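Local coordinates for thioesterase domain-containing protein (Pseudomonas aeruginosa, PDB 3F1T) that probably hydrolyses acyl-CoA thioesters as a hotdog-fold thioesterase, although its physiological substrate has not been established, at residues C81-H92 with P128-M139; A94-E105 with T116-D124. All coordinates share one frame; numbering follows the deposited sequence.

Contact 1 (C81-H92 with P128-M139)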
loop_
_atom_site.group_PDB
_atom_site.type_symbol
_atom_site.label_atom_id
_atom_site.label_comp_id
_atom_site.label_asym_id
_atom_site.label_seq_id
_atom_site.Cartn_x
_atom_site.Cartn_y
_atom_site.Cartn_z
ATOM N N CYS B 81 15.043 -12.424 -6.732
ATOM C CA CYS B 81 14.361 -11.241 -7.282
ATOM C C CYS B 81 14.127 -10.200 -6.186
ATOM O O CYS B 81 13.359 -10.440 -5.251
ATOM C CB CYS B 81 13.008 -11.636 -7.896
ATOM S SG CYS B 81 13.074 -12.645 -9.390
ATOM N N PRO B 82 14.810 -9.050 -6.282
ATOM C CA PRO B 82 14.657 -7.959 -5.318
ATOM C C PRO B 82 13.225 -7.430 -5.209
ATOM O O PRO B 82 12.546 -7.256 -6.211
ATOM C CB PRO B 82 15.578 -6.867 -5.866
ATOM C CG PRO B 82 16.569 -7.601 -6.716
ATOM C CD PRO B 82 15.814 -8.743 -7.317
ATOM N N THR B 83 12.790 -7.183 -3.972
ATOM C CA THR B 83 11.489 -6.575 -3.679
ATOM C C THR B 83 11.427 -5.148 -4.224
ATOM O O THR B 83 12.409 -4.402 -4.147
ATOM C CB THR B 83 11.241 -6.568 -2.159
ATOM O OG1 THR B 83 11.409 -7.899 -1.652
ATOM C CG2 THR B 83 9.821 -6.076 -1.813
ATOM N N LEU B 84 10.341 -4.840 -4.927
ATOM C CA LEU B 84 10.067 -3.477 -5.380
ATOM C C LEU B 84 9.043 -2.789 -4.468
ATOM O O LEU B 84 9.154 -1.593 -4.189
ATOM C CB LEU B 84 9.552 -3.482 -6.827
ATOM C CG LEU B 84 10.545 -4.013 -7.864
ATOM C CD1 LEU B 84 9.936 -4.078 -9.242
ATOM C CD2 LEU B 84 11.799 -3.188 -7.865
ATOM N N ASP B 85 8.018 -3.540 -4.064
ATOM C CA ASP B 85 6.889 -2.998 -3.294
ATOM C C ASP B 85 6.271 -4.125 -2.487
ATOM O O ASP B 85 6.213 -5.268 -2.944
ATOM C CB ASP B 85 5.828 -2.399 -4.220
ATOM C CG ASP B 85 6.389 -1.318 -5.120
ATOM O OD1 ASP B 85 6.659 -1.614 -6.320
ATOM O OD2 ASP B 85 6.536 -0.162 -4.634
ATOM N N LEU B 86 5.973 -3.837 -1.224
ATOM C CA LEU B 86 5.281 -4.796 -0.377
ATOM C C LEU B 86 4.200 -4.079 0.407
ATOM O O LEU B 86 4.444 -3.004 0.971
ATOM C CB LEU B 86 6.277 -5.478 0.556
ATOM C CG LEU B 86 5.858 -6.764 1.273
ATOM C CD1 LEU B 86 5.853 -7.920 0.296
ATOM C CD2 LEU B 86 6.824 -7.035 2.428
ATOM N N ARG B 87 2.981 -4.610 0.371
ATOM C CA ARG B 87 2.032 -4.262 1.403
ATOM C C ARG B 87 1.466 -5.447 2.164
ATOM O O ARG B 87 1.160 -6.499 1.580
ATOM C CB ARG B 87 0.927 -3.366 0.872
ATOM C CG ARG B 87 0.004 -4.043 -0.088
ATOM C CD ARG B 87 -1.347 -3.352 0.003
ATOM N NE ARG B 87 -2.300 -3.904 -0.942
ATOM C CZ ARG B 87 -3.329 -4.671 -0.600
ATOM N NH1 ARG B 87 -3.544 -4.970 0.674
ATOM N NH2 ARG B 87 -4.153 -5.112 -1.539
ATOM N N ILE B 88 1.463 -5.295 3.488
ATOM C CA ILE B 88 0.892 -6.259 4.417
ATOM C C ILE B 88 -0.180 -5.540 5.234
ATOM O O ILE B 88 0.047 -4.443 5.743
ATOM C CB ILE B 88 1.958 -6.759 5.413
ATOM C CG1 ILE B 88 3.225 -7.173 4.657
ATOM C CG2 ILE B 88 1.413 -7.945 6.229
ATOM C CD1 ILE B 88 4.237 -7.896 5.536
ATOM N N ASP B 89 -1.367 -6.133 5.299
ATOM C CA ASP B 89 -2.485 -5.547 6.026
ATOM C C ASP B 89 -3.088 -6.602 6.943
ATOM O O ASP B 89 -3.606 -7.622 6.475
ATOM C CB ASP B 89 -3.538 -5.041 5.034
ATOM C CG ASP B 89 -3.037 -3.881 4.194
ATOM O OD1 ASP B 89 -2.962 -2.749 4.723
ATOM O OD2 ASP B 89 -2.609 -4.111 3.048
ATOM N N TYR B 90 -2.925 -6.401 8.242
ATOM C CA TYR B 90 -3.370 -7.355 9.252
ATOM C C TYR B 90 -4.871 -7.252 9.454
ATOM O O TYR B 90 -5.402 -6.157 9.622
ATOM C CB TYR B 90 -2.640 -7.110 10.578
ATOM C CG TYR B 90 -1.212 -7.604 10.572
ATOM C CD1 TYR B 90 -0.894 -8.889 11.010
ATOM C CD2 TYR B 90 -0.182 -6.805 10.093
ATOM C CE1 TYR B 90 0.401 -9.380 10.907
ATOM C CE2 TYR B 90 1.103 -7.281 9.993
ATOM C CZ TYR B 90 1.398 -8.562 10.437
ATOM O OH TYR B 90 2.699 -9.029 10.381
HETATM N N MSE B 91 -5.552 -8.390 9.341
HETATM C CA MSE B 91 -6.985 -8.468 9.529
HETATM C C MSE B 91 -7.286 -8.620 11.005
HETATM O O MSE B 91 -8.297 -8.116 11.506
HETATM C CB MSE B 91 -7.544 -9.679 8.796
HETATM C CG MSE B 91 -7.391 -9.617 7.288
HETATM SE SE MSE B 91 -8.209 -7.998 6.534
HETATM C CE MSE B 91 -6.573 -6.999 6.113
ATOM N N HIS B 92 -6.510 -9.473 11.659
ATOM C CA HIS B 92 -6.727 -9.752 13.067
ATOM C C HIS B 92 -5.457 -10.310 13.666
ATOM O O HIS B 92 -4.524 -10.658 12.934
ATOM C CB HIS B 92 -7.895 -10.725 13.258
ATOM C CG HIS B 92 -7.610 -12.109 12.772
ATOM N ND1 HIS B 92 -8.196 -12.633 11.639
ATOM C CD2 HIS B 92 -6.736 -13.044 13.212
ATOM C CE1 HIS B 92 -7.703 -13.837 11.407
ATOM N NE2 HIS B 92 -6.836 -14.120 12.363
ATOM N N PRO B 128 -7.552 -15.545 7.285
ATOM C CA PRO B 128 -6.138 -15.221 7.357
ATOM C C PRO B 128 -5.846 -14.064 8.304
ATOM O O PRO B 128 -6.723 -13.250 8.590
ATOM C CB PRO B 128 -5.781 -14.849 5.914
ATOM C CG PRO B 128 -7.084 -14.696 5.191
ATOM C CD PRO B 128 -8.056 -15.562 5.901
ATOM N N ILE B 129 -4.641 -14.065 8.853
ATOM C CA ILE B 129 -4.184 -13.035 9.764
ATOM C C ILE B 129 -3.923 -11.723 9.023
ATOM O O ILE B 129 -4.223 -10.650 9.524
ATOM C CB ILE B 129 -2.878 -13.467 10.430
ATOM C CG1 ILE B 129 -3.110 -14.657 11.347
ATOM C CG2 ILE B 129 -2.277 -12.335 11.219
ATOM C CD1 ILE B 129 -1.824 -15.231 11.849
ATOM N N ALA B 130 -3.404 -11.833 7.804
ATOM C CA ALA B 130 -2.909 -10.678 7.061
ATOM C C ALA B 130 -2.937 -10.984 5.570
ATOM O O ALA B 130 -2.686 -12.110 5.157
ATOM C CB ALA B 130 -1.476 -10.332 7.502
ATOM N N HIS B 131 -3.260 -9.970 4.771
ATOM C CA HIS B 131 -3.146 -10.042 3.319
ATOM C C HIS B 131 -1.907 -9.291 2.861
ATOM O O HIS B 131 -1.572 -8.241 3.412
ATOM C CB HIS B 131 -4.392 -9.440 2.671
ATOM C CG HIS B 131 -5.591 -10.337 2.727
ATOM N ND1 HIS B 131 -6.564 -10.209 3.698
ATOM C CD2 HIS B 131 -5.852 -11.505 2.092
ATOM C CE1 HIS B 131 -7.425 -11.204 3.594
ATOM N NE2 HIS B 131 -7.014 -12.007 2.631
ATOM N N VAL B 132 -1.299 -9.763 1.774
ATOM C CA VAL B 132 -0.012 -9.240 1.314
ATOM C C VAL B 132 -0.004 -9.215 -0.202
ATOM O O VAL B 132 -0.491 -10.152 -0.841
ATOM C CB VAL B 132 1.158 -10.148 1.769
ATOM C CG1 VAL B 132 2.478 -9.525 1.406
ATOM C CG2 VAL B 132 1.081 -10.371 3.240
ATOM N N VAL B 133 0.548 -8.145 -0.772
ATOM C CA VAL B 133 0.788 -8.062 -2.219
ATOM C C VAL B 133 2.167 -7.451 -2.385
ATOM O O VAL B 133 2.553 -6.565 -1.615
ATOM C CB VAL B 133 -0.260 -7.150 -2.903
ATOM C CG1 VAL B 133 0.106 -6.923 -4.336
ATOM C CG2 VAL B 133 -1.652 -7.768 -2.805
ATOM N N GLY B 134 2.973 -8.042 -3.256
ATOM C CA GLY B 134 4.288 -7.478 -3.535
ATOM C C GLY B 134 4.658 -7.568 -4.999
ATOM O O GLY B 134 4.058 -8.329 -5.752
ATOM N N ALA B 135 5.672 -6.807 -5.386
ATOM C CA ALA B 135 6.177 -6.819 -6.754
ATOM C C ALA B 135 7.675 -6.984 -6.677
ATOM O O ALA B 135 8.318 -6.462 -5.767
ATOM C CB ALA B 135 5.835 -5.511 -7.459
ATOM N N PHE B 136 8.229 -7.717 -7.632
ATOM C CA PHE B 136 9.598 -8.169 -7.537
ATOM C C PHE B 136 10.300 -7.949 -8.859
ATOM O O PHE B 136 9.721 -8.155 -9.927
ATOM C CB PHE B 136 9.629 -9.651 -7.136
ATOM C CG PHE B 136 9.212 -9.889 -5.715
ATOM C CD1 PHE B 136 10.140 -9.821 -4.688
ATOM C CD2 PHE B 136 7.872 -10.045 -5.392
ATOM C CE1 PHE B 136 9.734 -9.878 -3.364
ATOM C CE2 PHE B 136 7.459 -10.101 -4.078
ATOM C CZ PHE B 136 8.391 -10.041 -3.062
HETATM N N MSE B 137 11.585 -7.636 -8.791
HETATM C CA MSE B 137 12.339 -7.316 -9.990
HETATM C C MSE B 137 13.096 -8.531 -10.517
HETATM O O MSE B 137 13.917 -9.096 -9.812
HETATM C CB MSE B 137 13.322 -6.202 -9.670
HETATM C CG MSE B 137 14.235 -5.863 -10.817
HETATM SE SE MSE B 137 13.507 -4.423 -11.903
HETATM C CE MSE B 137 14.627 -2.965 -11.224
ATOM N N ARG B 138 12.767 -8.980 -11.725
ATOM C CA ARG B 138 13.627 -9.924 -12.428
ATOM C C ARG B 138 14.892 -9.222 -12.876
ATOM O O ARG B 138 14.867 -8.437 -13.826
ATOM C CB ARG B 138 12.923 -10.496 -13.653
ATOM C CG ARG B 138 11.713 -11.320 -13.319
ATOM C CD ARG B 138 10.852 -11.532 -14.545
ATOM N NE ARG B 138 11.438 -12.515 -15.445
ATOM C CZ ARG B 138 10.797 -13.066 -16.469
ATOM N NH1 ARG B 138 9.548 -12.715 -16.745
ATOM N NH2 ARG B 138 11.418 -13.949 -17.234
HETATM N N MSE B 139 16.010 -9.539 -12.232
HETATM C CA MSE B 139 17.296 -8.952 -12.610
HETATM C C MSE B 139 17.896 -9.558 -13.888
HETATM O O MSE B 139 17.511 -10.640 -14.350
HETATM C CB MSE B 139 18.293 -9.051 -11.450
HETATM C CG MSE B 139 17.908 -8.235 -10.220
HETATM SE SE MSE B 139 17.513 -6.343 -10.607
HETATM C CE MSE B 139 18.999 -5.924 -11.862
#
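Tyr-90 and Ala-130 pair near one end of two antiparallel strands, 83-90 and 130-137, in the sheet of a hotdog fold. The alanine CB sits over one face of the tyrosine ring, 4.1 Å from its centroid, and Ile-129 CG2 meets the ring edge at CD1. Farther along the face of the sheet that carries Tyr-90 and packs on helix 56-70, Ile-88 CG2 lies beside Val-132 CG2 (3.9 Å), the two side chains pointing the same way. Leu-86 turns CD1 to Val-132 CG1; its CG is anti to the backbone N (chi1 -164°), which carries the tip across to the neighbouring strand. On the opposite face of the sheet Arg-87 starts between its own N and carbonyl carbon (chi1 68°), then runs extended to NE, laying one guanidinium face over Val-133 CG2. NH1 bonds Asp-89 OD2 at 2.7 Å, nearly in the guanidinium plane, while NE forms a salt bridge with Asp-89 of a third subunit. A classic bulge places Leu-84 and Asp-85 against Ala-135, whose O accepts a short hydrogen bond from Leu-84 N (2.7 Å) and a weak one from Asp-85 N. Beyond it, Phe-136 lies alongside Thr-83; CE1 comes within 3.1 Å of Thr-83 OG1, whose hydrogen-bond partner is Asp-64 OD1.

Contact 2 (A94-E105 with T116-D124)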
loop_
_atom_site.group_PDB
_atom_site.type_symbol
_atom_site.label_atom_id
_atom_site.label_comp_id
_atom_site.label_asym_id
_atom_site.label_seq_id
_atom_site.Cartn_x
_atom_site.Cartn_y
_atom_site.Cartn_z
ATOM N N ALA B 94 -2.590 -12.487 15.439
ATOM C CA ALA B 94 -2.250 -13.899 15.469
ATOM C C ALA B 94 -2.642 -14.536 16.809
ATOM O O ALA B 94 -2.636 -13.868 17.845
ATOM C CB ALA B 94 -0.754 -14.087 15.177
ATOM N N GLU B 95 -3.041 -15.807 16.781
ATOM C CA GLU B 95 -3.219 -16.578 18.018
ATOM C C GLU B 95 -1.875 -16.948 18.621
ATOM O O GLU B 95 -0.934 -17.269 17.894
ATOM C CB GLU B 95 -4.017 -17.852 17.757
ATOM C CG GLU B 95 -5.440 -17.609 17.305
ATOM C CD GLU B 95 -6.044 -18.824 16.628
ATOM O OE1 GLU B 95 -6.117 -19.891 17.283
ATOM O OE2 GLU B 95 -6.398 -18.731 15.426
ATOM N N PRO B 96 -1.761 -16.865 19.954
ATOM C CA PRO B 96 -0.511 -17.246 20.605
ATOM C C PRO B 96 -0.273 -18.754 20.587
ATOM O O PRO B 96 -1.204 -19.522 20.380
ATOM C CB PRO B 96 -0.690 -16.736 22.042
ATOM C CG PRO B 96 -2.166 -16.619 22.233
ATOM C CD PRO B 96 -2.708 -16.234 20.893
ATOM N N HIS B 97 0.990 -19.156 20.695
ATOM C CA HIS B 97 1.364 -20.573 20.753
ATOM C C HIS B 97 0.928 -21.364 19.526
ATOM O O HIS B 97 0.656 -22.562 19.621
ATOM C CB HIS B 97 0.823 -21.240 22.030
ATOM C CG HIS B 97 1.288 -20.592 23.296
ATOM N ND1 HIS B 97 0.477 -19.772 24.055
ATOM C CD2 HIS B 97 2.489 -20.621 23.924
ATOM C CE1 HIS B 97 1.154 -19.337 25.103
ATOM N NE2 HIS B 97 2.372 -19.850 25.056
ATOM N N LYS B 98 0.904 -20.709 18.369
ATOM C CA LYS B 98 0.581 -21.391 17.122
ATOM C C LYS B 98 1.508 -20.944 16.003
ATOM O O LYS B 98 1.797 -19.759 15.865
ATOM C CB LYS B 98 -0.883 -21.156 16.734
ATOM C CG LYS B 98 -1.867 -22.153 17.370
ATOM C CD LYS B 98 -3.300 -21.887 16.937
ATOM C CE LYS B 98 -4.270 -22.570 17.874
ATOM N NZ LYS B 98 -5.699 -22.216 17.590
ATOM N N ASP B 99 2.027 -21.904 15.245
ATOM C CA ASP B 99 2.871 -21.584 14.093
ATOM C C ASP B 99 2.111 -20.714 13.098
ATOM O O ASP B 99 0.905 -20.893 12.903
ATOM C CB ASP B 99 3.360 -22.855 13.404
ATOM C CG ASP B 99 4.477 -23.540 14.165
ATOM O OD1 ASP B 99 5.008 -22.954 15.143
ATOM O OD2 ASP B 99 4.866 -24.647 13.743
ATOM N N VAL B 100 2.836 -19.830 12.410
ATOM C CA VAL B 100 2.247 -19.022 11.338
ATOM C C VAL B 100 2.692 -19.501 9.961
ATOM O O VAL B 100 3.894 -19.612 9.682
ATOM C CB VAL B 100 2.573 -17.504 11.501
ATOM C CG1 VAL B 100 1.807 -16.666 10.468
ATOM C CG2 VAL B 100 2.242 -17.039 12.906
ATOM N N TYR B 101 1.715 -19.720 9.083
ATOM C CA TYR B 101 1.984 -20.102 7.713
ATOM C C TYR B 101 1.841 -18.919 6.770
ATOM O O TYR B 101 1.004 -18.040 6.971
ATOM C CB TYR B 101 1.046 -21.223 7.300
ATOM C CG TYR B 101 1.303 -22.495 8.058
ATOM C CD1 TYR B 101 2.194 -23.439 7.575
ATOM C CD2 TYR B 101 0.763 -22.694 9.315
ATOM C CE1 TYR B 101 2.429 -24.608 8.263
ATOM C CE2 TYR B 101 1.007 -23.864 10.025
ATOM C CZ TYR B 101 1.876 -24.793 9.507
ATOM O OH TYR B 101 2.117 -25.960 10.195
ATOM N N GLY B 102 2.707 -18.862 5.771
ATOM C CA GLY B 102 2.562 -17.872 4.725
ATOM C C GLY B 102 2.344 -18.593 3.422
ATOM O O GLY B 102 2.957 -19.622 3.191
ATOM N N PHE B 103 1.394 -18.114 2.620
ATOM C CA PHE B 103 1.214 -18.600 1.256
ATOM C C PHE B 103 1.288 -17.430 0.275
ATOM O O PHE B 103 0.859 -16.318 0.596
ATOM C CB PHE B 103 -0.135 -19.301 1.115
ATOM C CG PHE B 103 -0.502 -19.624 -0.306
ATOM C CD1 PHE B 103 -1.272 -18.750 -1.053
ATOM C CD2 PHE B 103 0.016 -20.748 -0.924
ATOM C CE1 PHE B 103 -1.539 -18.994 -2.389
ATOM C CE2 PHE B 103 -0.286 -21.027 -2.245
ATOM C CZ PHE B 103 -1.065 -20.143 -2.981
ATOM N N ALA B 104 1.920 -17.658 -0.875
ATOM C CA ALA B 104 1.864 -16.694 -1.970
ATOM C C ALA B 104 1.800 -17.352 -3.338
ATOM O O ALA B 104 2.343 -18.444 -3.553
ATOM C CB ALA B 104 3.034 -15.730 -1.903
ATOM N N GLU B 105 1.287 -16.600 -4.300
ATOM C CA GLU B 105 1.113 -17.090 -5.649
ATOM C C GLU B 105 1.347 -15.903 -6.584
ATOM O O GLU B 105 0.776 -14.842 -6.371
ATOM C CB GLU B 105 -0.324 -17.596 -5.811
ATOM C CG GLU B 105 -0.596 -18.281 -7.157
ATOM C CD GLU B 105 -2.056 -18.727 -7.309
ATOM O OE1 GLU B 105 -2.973 -17.984 -6.848
ATOM O OE2 GLU B 105 -2.279 -19.803 -7.923
ATOM N N THR B 116 2.801 -10.607 -7.025
ATOM C CA THR B 116 2.446 -11.777 -6.272
ATOM C C THR B 116 1.544 -11.404 -5.096
ATOM O O THR B 116 1.596 -10.290 -4.599
ATOM C CB THR B 116 3.695 -12.551 -5.809
ATOM O OG1 THR B 116 3.301 -13.852 -5.348
ATOM C CG2 THR B 116 4.406 -11.826 -4.712
ATOM N N ARG B 117 0.596 -12.278 -4.798
ATOM C CA ARG B 117 -0.335 -12.047 -3.725
ATOM C C ARG B 117 -0.325 -13.272 -2.818
ATOM O O ARG B 117 -0.284 -14.406 -3.298
ATOM C CB ARG B 117 -1.726 -11.831 -4.314
ATOM C CG ARG B 117 -2.760 -11.405 -3.302
ATOM C CD ARG B 117 -4.041 -10.895 -3.980
ATOM N NE ARG B 117 -4.988 -10.418 -2.976
ATOM C CZ ARG B 117 -5.998 -11.144 -2.496
ATOM N NH1 ARG B 117 -6.352 -12.280 -3.103
ATOM N NH2 ARG B 117 -6.740 -10.667 -1.495
ATOM N N GLY B 118 -0.526 -13.050 -1.527
ATOM C CA GLY B 118 -0.563 -14.141 -0.559
ATOM C C GLY B 118 -1.153 -13.705 0.777
ATOM O O GLY B 118 -1.788 -12.651 0.879
ATOM N N PHE B 119 -0.986 -14.534 1.797
ATOM C CA PHE B 119 -1.601 -14.240 3.088
ATOM C C PHE B 119 -0.917 -15.050 4.180
ATOM O O PHE B 119 -0.206 -16.004 3.875
ATOM C CB PHE B 119 -3.121 -14.501 3.045
ATOM C CG PHE B 119 -3.494 -15.878 2.571
ATOM C CD1 PHE B 119 -3.691 -16.910 3.487
ATOM C CD2 PHE B 119 -3.599 -16.157 1.222
ATOM C CE1 PHE B 119 -3.932 -18.201 3.069
ATOM C CE2 PHE B 119 -3.904 -17.436 0.790
ATOM C CZ PHE B 119 -4.089 -18.466 1.725
ATOM N N ALA B 120 -0.929 -14.516 5.399
ATOM C CA ALA B 120 -0.586 -15.288 6.577
ATOM C C ALA B 120 -1.814 -15.905 7.237
ATOM O O ALA B 120 -2.871 -15.280 7.321
ATOM C CB ALA B 120 0.180 -14.435 7.576
ATOM N N TYR B 121 -1.614 -17.057 7.862
ATOM C CA TYR B 121 -2.698 -17.733 8.552
ATOM C C TYR B 121 -2.116 -18.738 9.542
ATOM O O TYR B 121 -0.908 -18.942 9.583
ATOM C CB TYR B 121 -3.625 -18.417 7.537
ATOM C CG TYR B 121 -2.972 -19.561 6.794
ATOM C CD1 TYR B 121 -3.143 -20.862 7.232
ATOM C CD2 TYR B 121 -2.037 -19.332 5.785
ATOM C CE1 TYR B 121 -2.530 -21.917 6.599
ATOM C CE2 TYR B 121 -1.440 -20.388 5.119
ATOM C CZ TYR B 121 -1.681 -21.682 5.555
ATOM O OH TYR B 121 -1.069 -22.766 4.973
ATOM N N GLN B 122 -2.959 -19.297 10.394
ATOM C CA GLN B 122 -2.484 -20.246 11.380
ATOM C C GLN B 122 -3.153 -21.592 11.249
ATOM O O GLN B 122 -2.511 -22.565 10.850
ATOM C CB GLN B 122 -2.595 -19.686 12.790
ATOM C CG GLN B 122 -1.447 -18.758 13.097
ATOM C CD GLN B 122 -1.626 -18.035 14.398
ATOM O OE1 GLN B 122 -2.672 -17.446 14.658
ATOM N NE2 GLN B 122 -0.601 -18.080 15.238
ATOM N N ASP B 123 -4.440 -21.661 11.557
ATOM C CA ASP B 123 -5.116 -22.952 11.589
ATOM C C ASP B 123 -5.554 -23.355 10.189
ATOM O O ASP B 123 -4.962 -24.249 9.575
ATOM C CB ASP B 123 -6.316 -22.915 12.534
ATOM C CG ASP B 123 -5.923 -23.155 13.972
ATOM O OD1 ASP B 123 -6.602 -22.596 14.862
ATOM O OD2 ASP B 123 -4.907 -23.851 14.208
ATOM N N ASP B 124 -6.517 -22.621 9.643
ATOM C CA ASP B 124 -6.885 -22.798 8.244
ATOM C C ASP B 124 -6.819 -21.484 7.461
ATOM O O ASP B 124 -7.118 -20.411 7.997
ATOM C CB ASP B 124 -8.268 -23.433 8.136
HETATM O O HOH W 1 -5.014 -16.823 13.203
HETATM O O HOH W 2 -0.600 -23.148 12.984
#
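Gln-122 joins the turn at 95-98 to the end of an antiparallel beta hairpin, strands 100-109 and 113-121 of the hotdog sheet. Its buried amide is held from both ends. OE1 takes Glu-95 N on an in-plane lone pair (2.7 Å), and NE2 gives one bond to Glu-95 O (2.8 Å) and another to Lys-98 O (3.0 Å). Both acceptors lie near the amide plane, which fixes the rotation of the group, although NE2 stands well above the carbonyl plane of Lys-98. A water also donates to OE1 and to Glu-95 OE2, and a second bridges Asp-99 O and Gln-122 O.

Charged groups close the same end. The extended Lys-98 chain brings NZ to the syn lone pair of Asp-123 OD1 (2.9 Å). NZ also pairs with Glu-95 OE1, though this modelled distance is too short to be trusted in detail; an ammonium placed near both carboxylates would probably offset their mutual repulsion.

Along the hairpin, backbone bonds link Tyr-101 with Tyr-121 and Glu-105 with Arg-117 in both directions. Val-100 CG1 touches Ala-120 CB on the face toward helix 56-70.

Aromatic packing occupies the opposite face. Phe-119 and Tyr-121 each place CG between their own N and carbonyl carbon (chi1 54° and 67°), which swings both rings across toward strand 100-109. Phe-119 CE2 comes 3.5 Å from Phe-103 CD1, the ring planes oblique at 45°. The Tyr-101 and Tyr-121 rings are slid apart and barely overlap; instead Tyr-101 CB sits over the Tyr-121 face, 3.3 Å from CZ.

Contacts 1 and 2 belong to one antiparallel sheet and have centres about 13 Å apart. Strands 113-121 and 130-137 are neighbours and join them directly: Ile-129 N lies 2.6 Å from Ala-120 O and Gly-134 O 2.9 Å from Thr-116 N, both probable hydrogen bonds. At the Ala-120 junction Ile-129 and Ala-130 form a second classic bulge. Helix 56-70 packs against both contacts, reaching Ile-88 and Phe-136 in one and Val-100 and Ala-104 in the other. Strand 83-90 of contact 1 continues the sheet into a second subunit, whereas both strands of contact 2 are inner strands of the sheet. A bound magnesium ion lies about 7 Å from the side chain of Arg-138, in the 128-139 segment of contact 1.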